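Local coordinates for endo-xylogalacturonan hydrolase A (Aspergillus tubingensis, PDB 4C2L), which hydrolyses xylogalacturonan, the heavily xylose-substituted galacturonan of the hairy regions of pectin, and requires that xylose-bearing backbone for activity, at residues C19-A23 with S54-L58; D192-T197 with K216-V222; A265-P271 with F298-Y304. One frame throughout, in Å; residues are numbered along the deposited sequence.

In the fold
Interaction 1 lies at the N-terminal end of the right-handed parallel beta-helix, its centre about 28 Å from that of the chain, and is partly buried: one tyrosine of strand 55-58 reaches the loop behind strand 18-19. Interactions 2 and 3 sit further along the solenoid and share a parallel sheet, in which 191-196 and 266-269 are strands; their centres are about 17 Å apart, and both touch the same sulfate. Interaction 2, also partly buried, follows two neighbouring coils through a turn, with weaker backbone bonds and a glycan at one end. Interaction 3 is buried, a regular parallel strand pair whose polar ends lie near the probable active site.

Interaction 1: C19-A23 with S54-L58; sequences CTPTA and STYYL. With MAN (alpha-D-mannopyranose), chain C.
Rotation about the CA-CB bond of Y56 puts CG opposite the residue's own carbonyl carbon (chi1 -71°), and a chi2 of 76° turns the ring so that its hydroxyl end reaches P21 while one face lies under A23. The phenol OH donates to P21 O over 2.6 Å, a short bond that approaches the carbonyl at 149° and is tilted a little from its plane. P21 O lies at the ring edge, near the ring plane, and this hydrogen bond ties the phenol end to the loop.

The A23 methyl comes over the face: CB sits 4.0 Å from the centroid of the Y56 ring, a CH-pi contact offset toward the rim. P21 meets the ring crosswise, its CB 3.8 Å from Y56 CE2. Together, the bond at the edge and the methyl over the face probably limit rotation of the ring. Just outside this grip, T20 CG2 comes within 4.0 Å of Y56 OH. The other branch of T20 carries sugar: OG1 is bonded covalently to C1 of an alpha-mannose, 1.4 Å away, which makes T20 an O-mannosylated threonine next door to the tyrosine contact.

Behind the loop, P21 packs on I48 and F50 of strand 47-50, and F50 also meets the Y56 ring edge-to-face. C19 is tied by a disulfide to C42, at the end of helix 32-42. Here the tyrosine ties the loop after strand 18-19 to strand 55-58 at the N-terminal end of the parallel beta-helix, the fold of GH28 enzymes.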
loop_
_atom_site.group_PDB
_atom_site.type_symbol
_atom_site.label_atom_id
_atom_site.label_comp_id
_atom_site.label_asym_id
_atom_site.label_seq_id
_atom_site.Cartn_x
_atom_site.Cartn_y
_atom_site.Cartn_z
ATOM N N CYS A 19 10.092 30.175 1.659
ATOM C CA CYS A 19 9.100 30.741 0.744
ATOM C C CYS A 19 7.720 30.301 1.213
ATOM O O CYS A 19 7.528 29.128 1.548
ATOM C CB CYS A 19 9.328 30.194 -0.679
ATOM S SG CYS A 19 10.712 30.912 -1.613
ATOM N N THR A 20 6.760 31.219 1.228
ATOM C CA THR A 20 5.373 30.846 1.475
ATOM C C THR A 20 4.562 31.065 0.209
ATOM O O THR A 20 4.384 32.207 -0.203
ATOM C CB THR A 20 4.763 31.667 2.624
ATOM O OG1 THR A 20 5.574 31.485 3.787
ATOM C CG2 THR A 20 3.319 31.242 2.915
ATOM N N PRO A 21 4.036 29.984 -0.397
ATOM C CA PRO A 21 3.276 30.182 -1.643
ATOM C C PRO A 21 2.053 31.043 -1.425
ATOM O O PRO A 21 1.372 30.921 -0.403
ATOM C CB PRO A 21 2.817 28.771 -2.035
ATOM C CG PRO A 21 3.567 27.832 -1.147
ATOM C CD PRO A 21 4.035 28.580 0.057
ATOM N N THR A 22 1.766 31.899 -2.400
ATOM C CA THR A 22 0.575 32.736 -2.354
ATOM C C THR A 22 -0.683 31.895 -2.484
ATOM O O THR A 22 -0.844 31.169 -3.451
ATOM C CB THR A 22 0.605 33.771 -3.495
ATOM O OG1 THR A 22 1.831 34.500 -3.414
ATOM C CG2 THR A 22 -0.569 34.726 -3.380
ATOM N N ALA A 23 -1.555 31.976 -1.486
ATOM C CA ALA A 23 -2.827 31.283 -1.523
ATOM C C ALA A 23 -3.845 32.173 -2.239
ATOM O O ALA A 23 -4.061 33.319 -1.835
ATOM C CB ALA A 23 -3.285 30.957 -0.102
ATOM N N SER A 54 -4.172 27.582 6.801
ATOM C CA SER A 54 -4.317 27.926 5.373
ATOM C C SER A 54 -5.056 26.831 4.594
ATOM O O SER A 54 -5.122 25.679 5.040
ATOM C CB SER A 54 -2.961 28.243 4.732
ATOM O OG SER A 54 -2.126 27.094 4.667
ATOM N N THR A 55 -5.638 27.199 3.453
ATOM C CA THR A 55 -6.194 26.221 2.510
ATOM C C THR A 55 -5.702 26.580 1.109
ATOM O O THR A 55 -5.883 27.716 0.643
ATOM C CB THR A 55 -7.741 26.168 2.524
ATOM O OG1 THR A 55 -8.208 25.779 3.831
ATOM C CG2 THR A 55 -8.256 25.140 1.517
ATOM N N TYR A 56 -5.068 25.615 0.462
ATOM C CA TYR A 56 -4.615 25.776 -0.918
ATOM C C TYR A 56 -5.420 24.837 -1.797
ATOM O O TYR A 56 -5.735 23.719 -1.384
ATOM C CB TYR A 56 -3.130 25.445 -1.036
ATOM C CG TYR A 56 -2.231 26.484 -0.395
ATOM C CD1 TYR A 56 -2.081 26.550 0.995
ATOM C CD2 TYR A 56 -1.542 27.402 -1.180
ATOM C CE1 TYR A 56 -1.261 27.505 1.579
ATOM C CE2 TYR A 56 -0.730 28.368 -0.612
ATOM C CZ TYR A 56 -0.589 28.412 0.767
ATOM O OH TYR A 56 0.230 29.362 1.323
ATOM N N TYR A 57 -5.756 25.301 -3.001
ATOM C CA TYR A 57 -6.594 24.562 -3.928
ATOM C C TYR A 57 -5.707 24.118 -5.056
ATOM O O TYR A 57 -5.127 24.942 -5.750
ATOM C CB TYR A 57 -7.748 25.443 -4.448
ATOM C CG TYR A 57 -8.638 25.828 -3.309
ATOM C CD1 TYR A 57 -9.580 24.922 -2.810
ATOM C CD2 TYR A 57 -8.499 27.067 -2.685
ATOM C CE1 TYR A 57 -10.395 25.260 -1.740
ATOM C CE2 TYR A 57 -9.298 27.415 -1.599
ATOM C CZ TYR A 57 -10.243 26.508 -1.141
ATOM O OH TYR A 57 -11.034 26.830 -0.061
ATOM N N LEU A 58 -5.565 22.807 -5.205
ATOM C CA LEU A 58 -4.647 22.274 -6.187
ATOM C C LEU A 58 -5.492 21.671 -7.289
ATOM O O LEU A 58 -6.099 20.619 -7.109
ATOM C CB LEU A 58 -3.744 21.215 -5.538
ATOM C CG LEU A 58 -2.602 21.729 -4.632
ATOM C CD1 LEU A 58 -3.074 22.569 -3.475
ATOM C CD2 LEU A 58 -1.832 20.532 -4.095
HETATM C C1 MAN C . 5.924 32.769 4.357
HETATM C C2 MAN C . 7.227 32.485 5.102
HETATM C C3 MAN C . 6.985 31.588 6.313
HETATM C C4 MAN C . 5.830 32.102 7.167
HETATM C C5 MAN C . 4.585 32.367 6.299
HETATM C C6 MAN C . 3.420 32.959 7.085
HETATM O O2 MAN C . 7.791 33.712 5.534
HETATM O O3 MAN C . 8.180 31.532 7.070
HETATM O O4 MAN C . 5.547 31.146 8.161
HETATM O O5 MAN C . 4.925 33.251 5.247
HETATM O O6 MAN C . 3.721 34.299 7.427
#

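Interaction 2: D192-T197 with K216-V222; sequences DIGEST and KPSSNYV. With NAG (2-acetamido-2-deoxy-beta-D-glucopyranose), chain B; SO4 (sulfate ion), chain E.
I193 and K216 begin the pairing of 192-197 with 216-222: K216 N donates to I193 O at 2.8 Å, nearly straight at 165°. From there the second segment goes through a type II turn, K216 to S219, with S218 in the positive-phi position, and the pairing becomes loose. S196 N to S218 O (3.4 Å) and N220 N to S196 O are both weak bonds. CA-H groups help fill in, as where T197 CA points at N220 O, 3.2 Å away. Each segment then turns a corner, at T197 and at Y221.

Serine hydroxyls brace the bends from within. S219 OG, placed between its backbone N and carbonyl carbon (chi1 48°), donates to K216 O in the carbonyl plane. That oxygen also takes the turn bond from S219 N, so two donors grip it. S196 OG donates to G194 O, two residues back, from above the carbonyl plane.

Toward the inside, I193 CG2 meets V222 CG2 at 3.8 Å. At the other end K216 bends at chi2 and brings its CE methylene 4.0 Å from D192 CG, while NZ stays 4.8 Å from D192 OD1 and instead bonds G238 O and, weakly, a sulfate. At the corner, the Y221 ring lies beside an N-acetylglucosamine of an attached glycan, CD1 3.7 Å from its C5, and nearly parallel to the ring of Y198. The side chain of D192 is about 7 Å from that of D210, the probable proton donor. The whole is a corner between successive coils of a parallel beta-helix, with D192 and K216 on the side of the probable active site.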
loop_
_atom_site.group_PDB
_atom_site.type_symbol
_atom_site.label_atom_id
_atom_site.label_comp_id
_atom_site.label_asym_id
_atom_site.label_seq_id
_atom_site.Cartn_x
_atom_site.Cartn_y
_atom_site.Cartn_z
ATOM N N ASP A 192 2.003 1.216 -2.122
ATOM C CA ASP A 192 2.365 0.243 -3.135
ATOM C C ASP A 192 3.859 0.421 -3.317
ATOM O O ASP A 192 4.292 1.428 -3.898
ATOM C CB ASP A 192 1.658 0.548 -4.459
ATOM C CG ASP A 192 0.236 0.004 -4.520
ATOM O OD1 ASP A 192 -0.242 -0.637 -3.570
ATOM O OD2 ASP A 192 -0.395 0.227 -5.559
ATOM N N ILE A 193 4.645 -0.519 -2.794
ATOM C CA ILE A 193 6.102 -0.373 -2.808
ATOM C C ILE A 193 6.666 -1.275 -3.888
ATOM O O ILE A 193 6.639 -2.494 -3.751
ATOM C CB ILE A 193 6.722 -0.694 -1.418
ATOM C CG1 ILE A 193 6.035 0.148 -0.316
ATOM C CG2 ILE A 193 8.243 -0.483 -1.446
ATOM C CD1 ILE A 193 6.144 1.659 -0.494
ATOM N N GLY A 194 7.123 -0.663 -4.981
ATOM C CA GLY A 194 7.696 -1.392 -6.099
ATOM C C GLY A 194 9.207 -1.254 -6.114
ATOM O O GLY A 194 9.860 -1.337 -5.064
ATOM N N GLU A 195 9.758 -1.032 -7.311
ATOM C CA GLU A 195 11.198 -1.005 -7.513
ATOM C C GLU A 195 11.839 0.062 -6.645
ATOM O O GLU A 195 11.702 1.271 -6.909
ATOM C CB GLU A 195 11.515 -0.745 -8.989
ATOM C CG GLU A 195 12.987 -0.940 -9.322
ATOM C CD GLU A 195 13.381 -0.328 -10.656
ATOM O OE1 GLU A 195 12.518 0.216 -11.377
ATOM O OE2 GLU A 195 14.584 -0.385 -10.982
ATOM N N SER A 196 12.523 -0.384 -5.591
ATOM C CA SER A 196 13.088 0.517 -4.608
ATOM C C SER A 196 13.946 -0.278 -3.657
ATOM O O SER A 196 13.861 -1.510 -3.621
ATOM C CB SER A 196 11.975 1.226 -3.804
ATOM O OG SER A 196 11.145 0.275 -3.153
ATOM N N THR A 197 14.758 0.426 -2.884
ATOM C CA THR A 197 15.509 -0.178 -1.785
ATOM C C THR A 197 15.466 0.735 -0.572
ATOM O O THR A 197 15.474 1.956 -0.717
ATOM C CB THR A 197 16.984 -0.431 -2.170
ATOM O OG1 THR A 197 17.580 0.805 -2.577
ATOM C CG2 THR A 197 17.082 -1.442 -3.305
ATOM N N LYS A 216 5.269 -4.823 -4.300
ATOM C CA LYS A 216 5.139 -5.021 -5.731
ATOM C C LYS A 216 6.496 -5.453 -6.295
ATOM O O LYS A 216 7.504 -5.402 -5.582
ATOM C CB LYS A 216 4.661 -3.716 -6.367
ATOM C CG LYS A 216 3.315 -3.249 -5.814
ATOM C CD LYS A 216 2.222 -4.278 -6.116
ATOM C CE LYS A 216 0.813 -3.690 -5.979
ATOM N NZ LYS A 216 -0.206 -4.778 -6.058
ATOM N N PRO A 217 6.528 -5.856 -7.575
ATOM C CA PRO A 217 7.768 -6.357 -8.176
ATOM C C PRO A 217 8.949 -5.418 -7.992
ATOM O O PRO A 217 8.812 -4.191 -8.123
ATOM C CB PRO A 217 7.393 -6.489 -9.653
ATOM C CG PRO A 217 5.964 -6.896 -9.593
ATOM C CD PRO A 217 5.384 -6.030 -8.493
ATOM N N SER A 218 10.099 -6.011 -7.681
ATOM C CA SER A 218 11.375 -5.322 -7.437
ATOM C C SER A 218 11.489 -4.550 -6.121
ATOM O O SER A 218 12.461 -3.812 -5.921
ATOM C CB SER A 218 11.829 -4.477 -8.644
ATOM O OG SER A 218 11.807 -5.282 -9.809
ATOM N N SER A 219 10.529 -4.717 -5.207
ATOM C CA SER A 219 10.747 -4.187 -3.863
ATOM C C SER A 219 11.822 -5.005 -3.148
ATOM O O SER A 219 11.887 -6.235 -3.285
ATOM C CB SER A 219 9.455 -4.126 -3.035
ATOM O OG SER A 219 8.731 -5.338 -3.105
ATOM N N ASN A 220 12.662 -4.305 -2.398
ATOM C CA ASN A 220 13.814 -4.927 -1.732
ATOM C C ASN A 220 14.186 -4.082 -0.534
ATOM O O ASN A 220 14.262 -2.850 -0.623
ATOM C CB ASN A 220 14.994 -4.982 -2.724
ATOM C CG ASN A 220 16.165 -5.818 -2.233
ATOM O OD1 ASN A 220 16.061 -6.581 -1.266
ATOM N ND2 ASN A 220 17.309 -5.673 -2.920
ATOM N N TYR A 221 14.433 -4.745 0.594
ATOM C CA TYR A 221 14.788 -4.062 1.846
ATOM C C TYR A 221 13.710 -3.053 2.249
ATOM O O TYR A 221 13.944 -1.833 2.268
ATOM C CB TYR A 221 16.168 -3.408 1.764
ATOM C CG TYR A 221 17.282 -4.414 1.589
ATOM C CD1 TYR A 221 17.579 -5.330 2.596
ATOM C CD2 TYR A 221 18.040 -4.443 0.420
ATOM C CE1 TYR A 221 18.595 -6.267 2.437
ATOM C CE2 TYR A 221 19.071 -5.371 0.255
ATOM C CZ TYR A 221 19.334 -6.275 1.270
ATOM O OH TYR A 221 20.346 -7.197 1.112
ATOM N N VAL A 222 12.541 -3.579 2.578
ATOM C CA VAL A 222 11.432 -2.764 3.091
ATOM C C VAL A 222 11.178 -3.169 4.530
ATOM O O VAL A 222 11.098 -4.369 4.846
ATOM C CB VAL A 222 10.132 -2.936 2.270
ATOM C CG1 VAL A 222 9.041 -1.968 2.758
ATOM C CG2 VAL A 222 10.416 -2.713 0.784
HETATM C C1 NAG B . 17.839 -5.556 6.801
HETATM C C2 NAG B . 17.727 -4.595 7.994
HETATM C C3 NAG B . 18.219 -3.175 7.714
HETATM C C4 NAG B . 19.434 -3.102 6.793
HETATM C C5 NAG B . 19.317 -4.107 5.640
HETATM C C6 NAG B . 20.586 -4.135 4.801
HETATM C C7 NAG B . 15.932 -5.126 9.536
HETATM C C8 NAG B . 14.486 -4.945 9.902
HETATM N N2 NAG B . 16.350 -4.493 8.445
HETATM O O3 NAG B . 18.578 -2.623 8.954
HETATM O O4 NAG B . 19.569 -1.779 6.306
HETATM O O5 NAG B . 19.086 -5.412 6.149
HETATM O O6 NAG B . 21.633 -4.593 5.624
HETATM O O7 NAG B . 16.673 -5.834 10.212
HETATM S S SO4 E . -3.056 -6.470 -7.578
HETATM O O1 SO4 E . -4.320 -6.336 -6.823
HETATM O O2 SO4 E . -3.281 -7.415 -8.701
HETATM O O3 SO4 E . -2.052 -6.957 -6.620
HETATM O O4 SO4 E . -2.680 -5.169 -8.156
#

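Interaction 3: A265-P271 with F298-Y304; sequences AGIKTYP and FQIQSCY. With SO4 (sulfate ion), chain E; SO4 (sulfate ion), chain H.
Backbone bonds zip A265-T269 onto Q299-Y304. Q299 N, I267 N, Q301 N and T269 N donate across the parallel pair, the straightest being Q301 N to I267 O (2.8 Å, 176°). Past the strand end, Y304 N reaches T269 O at 3.2 Å. One water joins T269 OG1 to Q301 O; another lies between T269 OG1, Y270 O and S302 O.

Such stacked strands are successive coils of the GH28 parallel beta-helix, here PbH1 repeats 3 and 4.

Among aromatic contacts, G266 CA lies over the face of F298, 4.2 Å from its centroid, and A265 CB touches CD1 of that ring. Y304 turns its edge to the face of Y270 in a T-shaped stack, centroids 5.2 Å apart, planes at 89°.

Polar, charged and CH-pi contacts gather round K268. Bent at chi3 (-63°), its chain runs beside Q301, CD 3.4 Å from NE2, and sets CE obliquely against the Y304 ring. NZ donates to O2 of the chain H sulfate at 2.8 Å and weakly to the chain E sulfate. S239 N and H233 ND1 also bind these probable crystallisation ions, and the K268 side chain lies about 6 Å from those of the probable active-site residues D210 and H233.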
loop_
_atom_site.group_PDB
_atom_site.type_symbol
_atom_site.label_atom_id
_atom_site.label_comp_id
_atom_site.label_asym_id
_atom_site.label_seq_id
_atom_site.Cartn_x
_atom_site.Cartn_y
_atom_site.Cartn_z
ATOM N N ALA A 265 -2.523 -10.722 6.367
ATOM C CA ALA A 265 -1.265 -10.765 5.626
ATOM C C ALA A 265 -1.339 -11.857 4.597
ATOM O O ALA A 265 -2.111 -12.809 4.746
ATOM C CB ALA A 265 -0.101 -11.011 6.569
ATOM N N GLY A 266 -0.560 -11.726 3.526
ATOM C CA GLY A 266 -0.545 -12.802 2.552
ATOM C C GLY A 266 0.389 -12.587 1.386
ATOM O O GLY A 266 1.088 -11.566 1.303
ATOM N N ILE A 267 0.396 -13.594 0.515
ATOM C CA ILE A 267 1.193 -13.613 -0.708
ATOM C C ILE A 267 0.268 -13.992 -1.858
ATOM O O ILE A 267 -0.520 -14.935 -1.724
ATOM C CB ILE A 267 2.349 -14.643 -0.601
ATOM C CG1 ILE A 267 3.281 -14.256 0.561
ATOM C CG2 ILE A 267 3.138 -14.686 -1.920
ATOM C CD1 ILE A 267 4.308 -15.310 0.929
ATOM N N LYS A 268 0.354 -13.273 -2.985
ATOM C CA LYS A 268 -0.501 -13.556 -4.135
ATOM C C LYS A 268 0.345 -13.638 -5.384
ATOM O O LYS A 268 1.024 -12.679 -5.735
ATOM C CB LYS A 268 -1.517 -12.438 -4.403
ATOM C CG LYS A 268 -2.259 -11.869 -3.228
ATOM C CD LYS A 268 -3.440 -11.029 -3.721
ATOM C CE LYS A 268 -3.013 -9.826 -4.542
ATOM N NZ LYS A 268 -4.043 -8.736 -4.512
ATOM N N THR A 269 0.299 -14.770 -6.076
ATOM C CA THR A 269 1.057 -14.893 -7.317
ATOM C C THR A 269 0.156 -15.461 -8.407
ATOM O O THR A 269 -0.741 -16.244 -8.136
ATOM C CB THR A 269 2.311 -15.781 -7.147
ATOM O OG1 THR A 269 1.923 -17.085 -6.687
ATOM C CG2 THR A 269 3.278 -15.162 -6.116
ATOM N N TYR A 270 0.419 -15.062 -9.646
ATOM C CA TYR A 270 -0.278 -15.618 -10.791
ATOM C C TYR A 270 0.210 -17.042 -11.048
ATOM O O TYR A 270 1.350 -17.371 -10.751
ATOM C CB TYR A 270 -0.007 -14.766 -12.026
ATOM C CG TYR A 270 -0.880 -13.531 -12.098
ATOM C CD1 TYR A 270 -0.514 -12.350 -11.444
ATOM C CD2 TYR A 270 -2.065 -13.542 -12.838
ATOM C CE1 TYR A 270 -1.321 -11.212 -11.511
ATOM C CE2 TYR A 270 -2.871 -12.412 -12.913
ATOM C CZ TYR A 270 -2.492 -11.256 -12.254
ATOM O OH TYR A 270 -3.303 -10.138 -12.342
ATOM N N PRO A 271 -0.661 -17.889 -11.601
ATOM C CA PRO A 271 -0.187 -19.219 -12.004
ATOM C C PRO A 271 0.631 -19.134 -13.293
ATOM O O PRO A 271 0.920 -18.031 -13.771
ATOM C CB PRO A 271 -1.488 -19.980 -12.238
ATOM C CG PRO A 271 -2.431 -18.917 -12.707
ATOM C CD PRO A 271 -2.111 -17.734 -11.813
ATOM N N PHE A 298 -3.821 -15.351 7.621
ATOM C CA PHE A 298 -2.793 -15.425 6.576
ATOM C C PHE A 298 -3.313 -16.163 5.369
ATOM O O PHE A 298 -4.112 -17.107 5.492
ATOM C CB PHE A 298 -1.513 -16.089 7.100
ATOM C CG PHE A 298 -0.299 -15.763 6.279
ATOM C CD1 PHE A 298 0.404 -14.583 6.503
ATOM C CD2 PHE A 298 0.126 -16.609 5.260
ATOM C CE1 PHE A 298 1.518 -14.258 5.732
ATOM C CE2 PHE A 298 1.248 -16.295 4.493
ATOM C CZ PHE A 298 1.935 -15.110 4.723
ATOM N N GLN A 299 -2.862 -15.755 4.185
ATOM C CA GLN A 299 -3.346 -16.394 2.985
ATOM C C GLN A 299 -2.244 -16.460 1.951
ATOM O O GLN A 299 -1.489 -15.504 1.789
ATOM C CB GLN A 299 -4.564 -15.643 2.432
ATOM C CG GLN A 299 -5.168 -16.279 1.195
ATOM C CD GLN A 299 -6.431 -15.596 0.723
ATOM O OE1 GLN A 299 -6.765 -14.490 1.168
ATOM N NE2 GLN A 299 -7.136 -16.238 -0.208
ATOM N N ILE A 300 -2.136 -17.607 1.287
ATOM C CA ILE A 300 -1.303 -17.707 0.111
ATOM C C ILE A 300 -2.203 -18.047 -1.058
ATOM O O ILE A 300 -2.950 -19.049 -1.024
ATOM C CB ILE A 300 -0.202 -18.775 0.257
ATOM C CG1 ILE A 300 0.769 -18.392 1.392
ATOM C CG2 ILE A 300 0.551 -18.918 -1.065
ATOM C CD1 ILE A 300 1.767 -19.489 1.720
ATOM N N GLN A 301 -2.122 -17.211 -2.089
ATOM C CA GLN A 301 -2.838 -17.429 -3.329
ATOM C C GLN A 301 -1.832 -17.721 -4.413
ATOM O O GLN A 301 -0.892 -16.950 -4.612
ATOM C CB GLN A 301 -3.661 -16.187 -3.703
ATOM C CG GLN A 301 -4.857 -15.955 -2.789
ATOM C CD GLN A 301 -5.442 -14.567 -2.981
ATOM O OE1 GLN A 301 -6.252 -14.346 -3.884
ATOM N NE2 GLN A 301 -5.022 -13.628 -2.154
ATOM N N SER A 302 -2.019 -18.847 -5.106
ATOM C CA SER A 302 -1.127 -19.239 -6.191
ATOM C C SER A 302 -1.875 -19.320 -7.523
ATOM O O SER A 302 -1.281 -19.616 -8.564
ATOM C CB SER A 302 -0.494 -20.596 -5.887
ATOM O OG SER A 302 -1.497 -21.579 -5.712
ATOM N N CYS A 303 -3.174 -19.056 -7.475
ATOM C CA CYS A 303 -4.026 -19.092 -8.667
ATOM C C CYS A 303 -4.641 -17.700 -8.878
ATOM O O CYS A 303 -5.786 -17.562 -9.326
ATOM C CB CYS A 303 -5.106 -20.169 -8.495
ATOM S SG CYS A 303 -6.016 -20.596 -10.006
ATOM N N TYR A 304 -3.874 -16.665 -8.546
ATOM C CA TYR A 304 -4.384 -15.304 -8.640
ATOM C C TYR A 304 -4.746 -14.942 -10.076
ATOM O O TYR A 304 -3.964 -15.180 -11.000
ATOM C CB TYR A 304 -3.379 -14.299 -8.091
ATOM C CG TYR A 304 -3.956 -12.912 -7.986
ATOM C CD1 TYR A 304 -4.833 -12.582 -6.952
ATOM C CD2 TYR A 304 -3.634 -11.934 -8.926
ATOM C CE1 TYR A 304 -5.371 -11.310 -6.857
ATOM C CE2 TYR A 304 -4.163 -10.653 -8.841
ATOM C CZ TYR A 304 -5.026 -10.353 -7.801
ATOM O OH TYR A 304 -5.546 -9.082 -7.710
HETATM S S SO4 E . -3.056 -6.470 -7.578
HETATM O O1 SO4 E . -4.320 -6.336 -6.823
HETATM O O2 SO4 E . -3.281 -7.415 -8.701
HETATM O O3 SO4 E . -2.052 -6.957 -6.620
HETATM O O4 SO4 E . -2.680 -5.169 -8.156
HETATM S S SO4 H . -7.525 -8.735 -3.589
HETATM O O1 SO4 H . -8.945 -8.976 -3.926
HETATM O O2 SO4 H . -6.674 -9.629 -4.399
HETATM O O3 SO4 H . -7.338 -9.048 -2.156
HETATM O O4 SO4 H . -7.147 -7.318 -3.826
HETATM O O HOH W 1 1.436 -18.976 -8.539
HETATM O O HOH W 2 1.837 -17.890 -4.076
#